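Local coordinates for protein putative sporulation-specific glycosylase YdhD (Bacillus subtilis subsp. subtilis str. 168, PDB 3CZ8) that probably hydrolyses glycosidic bonds during sporulation, acting through a family 18 glycosyl hydrolase domain, the part present here, in a protein that also carries LysM domains, at residues W185-A188 / G189-P192; A240-N243 / Q244-I247. The protein carries 1 engineered substitution. All coordinates share one frame; numbering follows the deposited sequence.

Interaction 1. Residues W185-A188 / G189-P192; sequences WHHA and GSEP
Ser190 meets both His186 and His187 where the chain folds back on itself, and three hydrogen bonds account for most of the polar contact. The hydroxyl OG of Ser190 accepts the backbone N-H of His187, with N to OG at 3.0 Å and an N-H...O angle of 171°, so the bond is almost straight. The same hydroxyl makes a plain van der Waals approach to His186, with OG 3.4 Å from CA. In return, Ser190 N donates to His187 O at 3.2 Å. This second bond approaches well above the carbonyl plane and closes a type I beta turn from His187 to Ser190. One residue further out on both arms, His186 ND1 donates to Glu191 O at 3.1 Å. That bond is bent, at 137°; the acceptor is tilted out of the imidazole plane, and ND1 stands above the carbonyl plane of Glu191. With ND1 as the donor, the histidine ties its side chain to the backbone of the returning arm.

The apolar part of the contact is a CH-pi interaction. Ser190 CB lies over one face of the His187 ring, 4.1 Å from its centroid and fairly close to the ring normal, displaced toward the rim. His187 chi1 of 56° sets CG between the backbone N and carbonyl carbon, which brings the ring back over the turn; its ND1 is 3.2 Å from Gly189 N.

The turn belongs to the loop between strand 177-181 and helix 198-208 of the family 18 TIM barrel. Trp185 packs on that helix, through Ile201 and Thr204, whereas His186 and Pro192 rest on Trp228, and His187 and Ala188 on Tyr226, both residues of strand 225-229 in the five-stranded antiparallel sheet.

Interaction 2. Residues A240-N243 / Q244-I247; sequences AISN and QNAI
The side-chain amide of Asn245 has Ser242 OG over one face, almost directly above CG at 3.2 Å. Ser242 N lies on that same side of the amide plane, near the oxygen end, and donates to Asn245 OD1 at 3.2 Å; the approach is 38° out of the plane, so the bond does not follow a lone pair. At the other end of the amide, ND2 is hydrogen-bonded to Glu248 OE1 and to the backbone O of Trp306 of the second subunit. The amides of Asn243 and Gln244 also reach across the dimer interface: Asn243 ND2 is hydrogen-bonded to Gln244 OE1 of the second subunit, and Gln244 OE1 to Asn243 ND2 of that subunit.

Ser242 OG accepts from Asn245 N at 3.0 Å with an N-H...O angle of 165°, the hydroxyl being set between its backbone N and carbonyl carbon (chi1 84°). Together with Ser242 N to Asn245 OD1, this is a capping box, in which each residue's side chain accepts the other's backbone N-H. Ser242 is the N-cap where strand 239-241, at the margin of the antiparallel sheet, leads into helix 243-252. Replacing Asn245 with an alanine would probably leave Ser242 N without its acceptor and Glu248 without one of its amide partners, and would weaken the link to the second subunit.

Along the first turn, the backbone begins its helical pattern with Ala246 N to Ser242 O at 3.1 Å, followed by a weak bond from Ile247 N to Asn243 O. Ile241, immediately before the cap, touches Ala246 through CD1 to CB at 4.0 Å, a pairing that fits a hydrophobic staple, and its CB lies 3.7 Å from Asn245 CB. Phe282 packs against Asn243, Ala246 and Ile247.

Interaction 1 and interaction 2 follow in series along the chain, with centres 15 Å apart and nearest atoms about 5 Å apart, so they do not touch directly. The antiparallel sheet inserted between barrel strands 217-220 and 302-310 connects them. Residues 185-192 pack on its strand 225-229 and Ala188 shares a backbone hydrogen bond with Ala238, just before strand 239-241, which runs into 240-247. Interaction 1 is the one nearer the predicted active site: the His187 side chain is about 11 Å from that of Glu120, the predicted proton donor. Interaction 2 lies away from that site, facing the second subunit, with a glycerol, probably from the crystallisation liquor, about 3 Å from the Ile247 side chain.

Interaction 1. Residues W185-A188 / G189-P192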
ATOM      1  N   TRP A 185     -10.849  -4.380 -16.104  1.00 34.58           N
ATOM      2  CA  TRP A 185     -11.483  -5.085 -17.219  1.00 35.61           C
ATOM      3  C   TRP A 185     -11.533  -6.579 -16.921  1.00 38.24           C
ATOM      4  O   TRP A 185     -12.454  -7.279 -17.336  1.00 38.17           O
ATOM      5  CB  TRP A 185     -10.751  -4.811 -18.534  1.00 34.06           C
ATOM      6  CG  TRP A 185     -11.271  -3.593 -19.244  1.00 48.72           C
ATOM      7  CD1 TRP A 185     -12.430  -3.498 -19.969  1.00 47.84           C
ATOM      8  CD2 TRP A 185     -10.664  -2.297 -19.286  1.00 46.14           C
ATOM      9  NE1 TRP A 185     -12.578  -2.224 -20.462  1.00 46.96           N
ATOM     10  CE2 TRP A 185     -11.511  -1.465 -20.058  1.00 48.82           C
ATOM     11  CE3 TRP A 185      -9.486  -1.757 -18.751  1.00 30.32           C
ATOM     12  CZ2 TRP A 185     -11.214  -0.119 -20.311  1.00 35.66           C
ATOM     13  CZ3 TRP A 185      -9.188  -0.419 -19.005  1.00 22.46           C
ATOM     14  CH2 TRP A 185     -10.052   0.385 -19.776  1.00 40.48           C
ATOM     15  N   HIS A 186     -10.526  -7.048 -16.190  1.00 37.67           N
ATOM     16  CA  HIS A 186     -10.594  -8.318 -15.494  1.00 38.23           C
ATOM     17  C   HIS A 186     -10.250  -8.052 -14.044  1.00 37.54           C
ATOM     18  O   HIS A 186      -9.410  -7.198 -13.746  1.00 30.81           O
ATOM     19  CB  HIS A 186      -9.630  -9.327 -16.105  1.00 37.19           C
ATOM     20  CG  HIS A 186      -9.873  -9.577 -17.559  1.00 36.68           C
ATOM     21  ND1 HIS A 186     -10.716 -10.567 -18.013  1.00 34.94           N
ATOM     22  CD2 HIS A 186      -9.395  -8.956 -18.661  1.00 29.01           C
ATOM     23  CE1 HIS A 186     -10.736 -10.553 -19.333  1.00 33.05           C
ATOM     24  NE2 HIS A 186      -9.940  -9.586 -19.752  1.00 33.75           N
ATOM     25  N   HIS A 187     -10.909  -8.784 -13.150  1.00 37.21           N
ATOM     26  CA  HIS A 187     -10.832  -8.533 -11.715  1.00 33.83           C
ATOM     27  C   HIS A 187     -11.093  -9.814 -10.917  1.00 39.69           C
ATOM     28  O   HIS A 187     -11.136 -10.907 -11.488  1.00 37.08           O
ATOM     29  CB  HIS A 187     -11.816  -7.423 -11.313  1.00 42.24           C
ATOM     30  CG  HIS A 187     -13.236  -7.700 -11.703  1.00 48.19           C
ATOM     31  ND1 HIS A 187     -14.162  -8.213 -10.821  1.00 43.75           N
ATOM     32  CD2 HIS A 187     -13.890  -7.534 -12.879  1.00 39.22           C
ATOM     33  CE1 HIS A 187     -15.322  -8.358 -11.436  1.00 45.62           C
ATOM     34  NE2 HIS A 187     -15.183  -7.955 -12.687  1.00 47.39           N
ATOM     35  N   ALA A 188     -11.282  -9.661  -9.605  1.00 33.38           N
ATOM     36  CA  ALA A 188     -11.431 -10.788  -8.668  1.00 43.81           C
ATOM     37  C   ALA A 188     -12.676 -11.644  -8.903  1.00 49.58           C
ATOM     38  O   ALA A 188     -12.680 -12.839  -8.598  1.00 59.00           O
ATOM     39  CB  ALA A 188     -11.387 -10.292  -7.215  1.00 33.85           C
ATOM     40  N   GLY A 189     -13.726 -11.024  -9.436  1.00 48.47           N
ATOM     41  CA  GLY A 189     -14.971 -11.719  -9.733  1.00 49.39           C
ATOM     42  C   GLY A 189     -15.140 -12.063 -11.202  1.00 48.52           C
ATOM     43  O   GLY A 189     -16.264 -12.258 -11.667  1.00 64.43           O
ATOM     44  N   SER A 190     -14.030 -12.138 -11.935  1.00 42.02           N
ATOM     45  CA  SER A 190     -14.078 -12.499 -13.355  1.00 37.41           C
ATOM     46  C   SER A 190     -13.076 -13.597 -13.743  1.00 39.58           C
ATOM     47  O   SER A 190     -12.307 -14.080 -12.910  1.00 49.94           O
ATOM     48  CB  SER A 190     -13.879 -11.259 -14.233  1.00 36.85           C
ATOM     49  OG  SER A 190     -12.506 -10.941 -14.393  1.00 33.19           O
ATOM     50  N   GLU A 191     -13.127 -13.982 -15.016  1.00 47.15           N
ATOM     51  CA  GLU A 191     -12.148 -14.849 -15.671  1.00 49.68           C
ATOM     52  C   GLU A 191     -10.799 -14.112 -15.755  1.00 51.12           C
ATOM     53  O   GLU A 191     -10.780 -12.884 -15.907  1.00 52.17           O
ATOM     54  CB  GLU A 191     -12.674 -15.187 -17.076  1.00 57.23           C
ATOM     55  CG  GLU A 191     -11.839 -16.133 -17.946  1.00 75.31           C
ATOM     56  CD  GLU A 191     -12.206 -17.597 -17.767  1.00 87.44           C
ATOM     57  OE1 GLU A 191     -13.411 -17.930 -17.825  1.00 78.06           O
ATOM     58  OE2 GLU A 191     -11.281 -18.419 -17.587  1.00 94.35           O
ATOM     59  N   PRO A 192      -9.670 -14.845 -15.605  1.00 52.22           N
ATOM     60  CA  PRO A 192      -8.327 -14.276 -15.792  1.00 43.31           C
ATOM     61  C   PRO A 192      -8.083 -13.540 -17.104  1.00 38.19           C
ATOM     62  O   PRO A 192      -8.534 -13.978 -18.160  1.00 43.52           O
ATOM     63  CB  PRO A 192      -7.404 -15.502 -15.686  1.00 48.49           C
ATOM     64  CG  PRO A 192      -8.313 -16.694 -15.792  1.00 41.11           C
ATOM     65  CD  PRO A 192      -9.584 -16.253 -15.174  1.00 43.65           C
TER

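Interaction 2. Residues A240-N243 / Q244-I247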
ATOM      1  N   ALA A 240      -6.517 -10.355  -4.832  1.00 41.21           N
ATOM      2  CA  ALA A 240      -6.151  -8.993  -5.213  1.00 38.92           C
ATOM      3  C   ALA A 240      -4.815  -8.632  -4.581  1.00 41.99           C
ATOM      4  O   ALA A 240      -4.704  -8.518  -3.355  1.00 41.46           O
ATOM      5  CB  ALA A 240      -7.234  -8.008  -4.774  1.00 33.94           C
ATOM      6  N   ILE A 241      -3.799  -8.471  -5.424  1.00 33.08           N
ATOM      7  CA  ILE A 241      -2.431  -8.255  -4.962  1.00 34.43           C
ATOM      8  C   ILE A 241      -1.813  -7.042  -5.655  1.00 38.73           C
ATOM      9  O   ILE A 241      -2.247  -6.653  -6.741  1.00 44.24           O
ATOM     10  CB  ILE A 241      -1.530  -9.522  -5.175  1.00 40.29           C
ATOM     11  CG1 ILE A 241      -1.344  -9.844  -6.661  1.00 32.82           C
ATOM     12  CG2 ILE A 241      -2.080 -10.741  -4.424  1.00 35.53           C
ATOM     13  CD1 ILE A 241      -0.424 -11.016  -6.913  1.00 31.58           C
ATOM     14  N   SER A 242      -0.814  -6.436  -5.021  1.00 34.04           N
ATOM     15  CA  SER A 242      -0.129  -5.288  -5.600  1.00 30.82           C
ATOM     16  C   SER A 242       0.770  -5.757  -6.735  1.00 34.47           C
ATOM     17  O   SER A 242       1.036  -6.952  -6.873  1.00 39.00           O
ATOM     18  CB  SER A 242       0.675  -4.521  -4.534  1.00 29.81           C
ATOM     19  OG  SER A 242       1.960  -5.096  -4.325  1.00 35.65           O
ATOM     20  N   ASN A 243       1.234  -4.816  -7.550  1.00 31.33           N
ATOM     21  CA  ASN A 243       2.130  -5.141  -8.643  1.00 29.96           C
ATOM     22  C   ASN A 243       3.466  -5.705  -8.159  1.00 31.66           C
ATOM     23  O   ASN A 243       4.013  -6.610  -8.787  1.00 33.22           O
ATOM     24  CB  ASN A 243       2.318  -3.933  -9.556  1.00 31.40           C
ATOM     25  CG  ASN A 243       1.030  -3.545 -10.271  1.00 39.24           C
ATOM     26  OD1 ASN A 243       0.344  -4.397 -10.838  1.00 37.22           O
ATOM     27  ND2 ASN A 243       0.688  -2.263 -10.233  1.00 27.91           N
ATOM     28  N   GLN A 244       3.959  -5.194  -7.030  1.00 34.27           N
ATOM     29  CA  GLN A 244       5.158  -5.747  -6.404  1.00 31.55           C
ATOM     30  C   GLN A 244       4.912  -7.158  -5.860  1.00 31.22           C
ATOM     31  O   GLN A 244       5.775  -8.027  -6.002  1.00 34.51           O
ATOM     32  CB  GLN A 244       5.702  -4.832  -5.304  1.00 30.92           C
ATOM     33  CG  GLN A 244       7.133  -5.186  -4.910  1.00 41.06           C
ATOM     34  CD  GLN A 244       7.689  -4.318  -3.814  1.00 33.41           C
ATOM     35  OE1 GLN A 244       7.588  -3.091  -3.860  1.00 44.97           O
ATOM     36  NE2 GLN A 244       8.301  -4.953  -2.820  1.00 42.49           N
ATOM     37  N   ASN A 245       3.732  -7.383  -5.272  1.00 28.30           N
ATOM     38  CA  ASN A 245       3.310  -8.724  -4.827  1.00 29.46           C
ATOM     39  C   ASN A 245       3.334  -9.772  -5.928  1.00 32.17           C
ATOM     40  O   ASN A 245       3.716 -10.911  -5.684  1.00 37.58           O
ATOM     41  CB  ASN A 245       1.908  -8.706  -4.227  1.00 23.91           C
ATOM     42  CG  ASN A 245       1.830  -7.975  -2.913  1.00 34.91           C
ATOM     43  OD1 ASN A 245       0.747  -7.570  -2.501  1.00 31.31           O
ATOM     44  ND2 ASN A 245       2.968  -7.808  -2.240  1.00 30.68           N
ATOM     45  N   ALA A 246       2.903  -9.381  -7.127  1.00 28.23           N
ATOM     46  CA  ALA A 246       2.967 -10.248  -8.300  1.00 32.03           C
ATOM     47  C   ALA A 246       4.400 -10.644  -8.652  1.00 26.79           C
ATOM     48  O   ALA A 246       4.676 -11.813  -8.912  1.00 39.83           O
ATOM     49  CB  ALA A 246       2.292  -9.580  -9.482  1.00 29.73           C
ATOM     50  N   ILE A 247       5.299  -9.664  -8.656  1.00 34.84           N
ATOM     51  CA  ILE A 247       6.729  -9.904  -8.878  1.00 30.42           C
ATOM     52  C   ILE A 247       7.312 -10.803  -7.786  1.00 32.56           C
ATOM     53  O   ILE A 247       8.073 -11.721  -8.085  1.00 33.59           O
ATOM     54  CB  ILE A 247       7.497  -8.566  -9.020  1.00 36.52           C
ATOM     55  CG1 ILE A 247       7.384  -8.076 -10.465  1.00 32.93           C
ATOM     56  CG2 ILE A 247       8.972  -8.696  -8.621  1.00 38.85           C
ATOM     57  CD1 ILE A 247       7.262  -6.578 -10.592  1.00 66.05           C
TER